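Local coordinates for delta-endotoxin CYTB (Bacillus thuringiensis serovar kyushuensis, PDB 1CBY), which perforates the membranes of midgut epithelial cells in the larvae of mosquitoes and other dipteran insects, killing them, at the interface of chains A and B. Numbering follows the deposited sequence. Chains: chain A/B, Delta-endotoxin CYTB.

The interface of chains A and B. Residues chain A 34-37, 39, 41, 237; chain B 26-29, 49.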
ATOM      1  N   THR A  34       3.924   7.496   0.712  1.00 31.95           N
ATOM      2  CA  THR A  34       3.656   8.223   1.940  1.00 29.09           C
ATOM      3  C   THR A  34       4.461   9.498   1.737  1.00 27.39           C
ATOM      4  O   THR A  34       5.692   9.488   1.777  1.00 27.38           O
ATOM      5  CB  THR A  34       4.115   7.465   3.183  1.00 27.27           C
ATOM      6  OG1 THR A  34       3.558   6.146   3.162  1.00 36.61           O
ATOM      7  CG2 THR A  34       3.624   8.178   4.435  1.00 29.13           C
ATOM      8  N   VAL A  35       3.752  10.570   1.418  1.00 24.64           N
ATOM      9  CA  VAL A  35       4.365  11.857   1.146  1.00 26.19           C
ATOM     10  C   VAL A  35       3.673  12.929   2.000  1.00 29.20           C
ATOM     11  O   VAL A  35       2.462  12.857   2.217  1.00 31.01           O
ATOM     12  CB  VAL A  35       4.214  12.183  -0.367  1.00 19.26           C
ATOM     13  CG1 VAL A  35       2.762  12.451  -0.723  1.00 22.37           C
ATOM     14  CG2 VAL A  35       5.059  13.340  -0.746  1.00 24.18           C
ATOM     15  N   PRO A  36       4.444  13.882   2.568  1.00 31.03           N
ATOM     16  CA  PRO A  36       3.858  14.947   3.396  1.00 29.59           C
ATOM     17  C   PRO A  36       2.815  15.770   2.639  1.00 26.59           C
ATOM     18  O   PRO A  36       3.076  16.252   1.540  1.00 29.91           O
ATOM     19  CB  PRO A  36       5.079  15.775   3.817  1.00 22.97           C
ATOM     20  CG  PRO A  36       6.137  15.413   2.815  1.00 26.99           C
ATOM     21  CD  PRO A  36       5.913  13.955   2.598  1.00 28.35           C
ATOM     22  N   SER A  37       1.638  15.914   3.240  1.00 27.72           N
ATOM     23  CA  SER A  37       0.522  16.633   2.630  1.00 29.03           C
ATOM     24  C   SER A  37       0.489  18.126   2.943  1.00 31.31           C
ATOM     25  O   SER A  37       0.973  18.566   3.987  1.00 36.65           O
ATOM     26  CB  SER A  37      -0.801  15.990   3.064  1.00 23.13           C
ATOM     27  OG  SER A  37      -1.913  16.566   2.396  1.00 20.83           O
ATOM     28  N   ASP A  39      -2.355  19.697   3.192  1.00 27.66           N
ATOM     29  CA  ASP A  39      -3.570  19.890   3.965  1.00 24.75           C
ATOM     30  C   ASP A  39      -3.890  18.590   4.705  1.00 27.46           C
ATOM     31  O   ASP A  39      -3.188  17.589   4.548  1.00 31.03           O
ATOM     32  CB  ASP A  39      -4.718  20.283   3.034  1.00 26.53           C
ATOM     33  CG  ASP A  39      -5.628  21.345   3.633  1.00 32.37           C
ATOM     34  OD1 ASP A  39      -5.941  21.256   4.837  1.00 37.69           O
ATOM     35  OD2 ASP A  39      -6.036  22.272   2.898  1.00 31.79           O
ATOM     36  N   ASP A  41      -5.381  15.064   5.765  1.00 25.17           N
ATOM     37  CA  ASP A  41      -5.743  13.867   5.009  1.00 21.63           C
ATOM     38  C   ASP A  41      -6.120  12.728   5.956  1.00 20.02           C
ATOM     39  O   ASP A  41      -5.259  12.135   6.601  1.00 17.74           O
ATOM     40  CB  ASP A  41      -4.568  13.435   4.121  1.00 26.86           C
ATOM     41  CG  ASP A  41      -4.965  12.412   3.057  1.00 26.25           C
ATOM     42  OD1 ASP A  41      -5.944  11.659   3.249  1.00 28.92           O
ATOM     43  OD2 ASP A  41      -4.283  12.357   2.013  1.00 33.71           O
ATOM     44  N   PHE A 237       1.075  18.068  -5.828  1.00 32.93           N
ATOM     45  CA  PHE A 237       0.966  17.827  -4.395  1.00 33.03           C
ATOM     46  C   PHE A 237       0.829  19.074  -3.521  1.00 36.40           C
ATOM     47  O   PHE A 237       0.692  18.966  -2.305  1.00 43.86           O
ATOM     48  CB  PHE A 237       2.109  16.930  -3.921  1.00 29.63           C
ATOM     49  CG  PHE A 237       2.025  15.525  -4.454  1.00 37.17           C
ATOM     50  CD1 PHE A 237       2.594  15.194  -5.679  1.00 37.56           C
ATOM     51  CD2 PHE A 237       1.338  14.541  -3.751  1.00 36.54           C
ATOM     52  CE1 PHE A 237       2.479  13.903  -6.197  1.00 34.56           C
ATOM     53  CE2 PHE A 237       1.218  13.248  -4.263  1.00 36.57           C
ATOM     54  CZ  PHE A 237       1.788  12.931  -5.486  1.00 31.64           C
TER
ATOM     55  N   LYS B  26       1.002  15.921  12.097  1.00 29.81           N
ATOM     56  CA  LYS B  26       1.406  16.425  10.788  1.00 32.40           C
ATOM     57  C   LYS B  26       0.780  15.535   9.727  1.00 30.77           C
ATOM     58  O   LYS B  26       0.924  14.317   9.769  1.00 33.73           O
ATOM     59  CB  LYS B  26       2.927  16.420  10.633  1.00 33.33           C
ATOM     60  CG  LYS B  26       3.448  17.600   9.822  1.00 45.94           C
ATOM     61  CD  LYS B  26       4.630  17.231   8.930  1.00 54.46           C
ATOM     62  CE  LYS B  26       4.177  16.518   7.657  1.00 52.60           C
ATOM     63  NZ  LYS B  26       3.306  17.374   6.795  1.00 51.20           N
ATOM     64  N   PRO B  27       0.042  16.131   8.783  1.00 31.00           N
ATOM     65  CA  PRO B  27      -0.618  15.386   7.712  1.00 30.00           C
ATOM     66  C   PRO B  27       0.309  14.769   6.663  1.00 31.47           C
ATOM     67  O   PRO B  27       1.268  15.391   6.200  1.00 33.27           O
ATOM     68  CB  PRO B  27      -1.553  16.428   7.108  1.00 31.76           C
ATOM     69  CG  PRO B  27      -0.775  17.693   7.268  1.00 37.55           C
ATOM     70  CD  PRO B  27      -0.253  17.571   8.680  1.00 36.50           C
ATOM     71  N   PHE B  28      -0.004  13.533   6.295  1.00 33.12           N
ATOM     72  CA  PHE B  28       0.744  12.781   5.300  1.00 29.32           C
ATOM     73  C   PHE B  28      -0.288  12.076   4.442  1.00 24.81           C
ATOM     74  O   PHE B  28      -1.360  11.721   4.928  1.00 27.44           O
ATOM     75  CB  PHE B  28       1.607  11.704   5.964  1.00 30.92           C
ATOM     76  CG  PHE B  28       2.895  12.210   6.528  1.00 32.80           C
ATOM     77  CD1 PHE B  28       2.957  12.706   7.823  1.00 37.83           C
ATOM     78  CD2 PHE B  28       4.059  12.166   5.770  1.00 35.16           C
ATOM     79  CE1 PHE B  28       4.160  13.149   8.356  1.00 42.55           C
ATOM     80  CE2 PHE B  28       5.267  12.605   6.291  1.00 37.54           C
ATOM     81  CZ  PHE B  28       5.319  13.099   7.589  1.00 42.09           C
ATOM     82  N   LYS B  29       0.007  11.918   3.162  1.00 21.23           N
ATOM     83  CA  LYS B  29      -0.897  11.208   2.276  1.00 24.14           C
ATOM     84  C   LYS B  29      -0.410   9.769   2.220  1.00 18.39           C
ATOM     85  O   LYS B  29       0.796   9.516   2.227  1.00 24.38           O
ATOM     86  CB  LYS B  29      -0.888  11.820   0.874  1.00 26.36           C
ATOM     87  CG  LYS B  29      -1.568  13.168   0.795  1.00 23.62           C
ATOM     88  CD  LYS B  29      -1.727  13.623  -0.640  1.00 28.58           C
ATOM     89  CE  LYS B  29      -2.626  14.847  -0.729  1.00 35.24           C
ATOM     90  NZ  LYS B  29      -3.968  14.582  -0.130  1.00 32.91           N
ATOM     91  N   VAL B  49       9.023   9.705   0.741  1.00 11.76           N
ATOM     92  CA  VAL B  49       9.825  10.832   0.276  1.00 17.96           C
ATOM     93  C   VAL B  49       8.948  12.057   0.027  1.00 22.66           C
ATOM     94  O   VAL B  49       7.728  12.004   0.187  1.00 29.62           O
ATOM     95  CB  VAL B  49      10.538  10.482  -1.069  1.00 20.96           C
ATOM     96  CG1 VAL B  49      11.430   9.248  -0.916  1.00 24.38           C
ATOM     97  CG2 VAL B  49       9.505  10.250  -2.172  1.00 15.07           C
TER
HETATM   98  O   HOH W   1      -4.839  16.979   1.373  1.00 34.77           O
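An antiparallel pairing of the two N-terminal strands, each spanning residues 28-36, forms this part of the two-fold dimer interface and knits the intertwined arms of the inactive protoxin together. Towards one end of the pairing, A:Val35 and B:Lys29 exchange backbone hydrogen bonds. B:Lys29 N reaches A:Val35 O at 2.8 Å, almost straight at the hydrogen and almost in line with the carbonyl bond; the return bond from A:Val35 N to B:Lys29 O is longer, 3.2 Å, and lies in the carbonyl plane. Beyond the strand end, A:Ser37 N donates to B:Pro27 O (3.0 Å) from above the carbonyl plane, while B:Lys26 NZ, brought round by a bent chain, takes an in-plane lone pair of the same oxygen. On one face of the pair, the B:Phe28 ring crosses A:Pro36 obliquely, with B:Phe28 CD2 3.7 Å from A:Pro36 CA. On the other, B:Lys29 runs beside A:Val35, with CG anti to the carbonyl carbon (chi1 -72°). Its chain is extended until the last bend (chi4 -57°), which turns the ammonium towards A:Asp41, whose side chain stands roughly perpendicular to the lysine. B:Lys29 NZ meets A:Asp41 OD2 at 3.1 Å from above the carboxylate plane, a salt bridge that would favour the charged lysine. Water 1 links the ammonium to A:Ser37 OG, and that hydroxyl, anti to its backbone N, donates to A:Asp39 O at 2.7 Å.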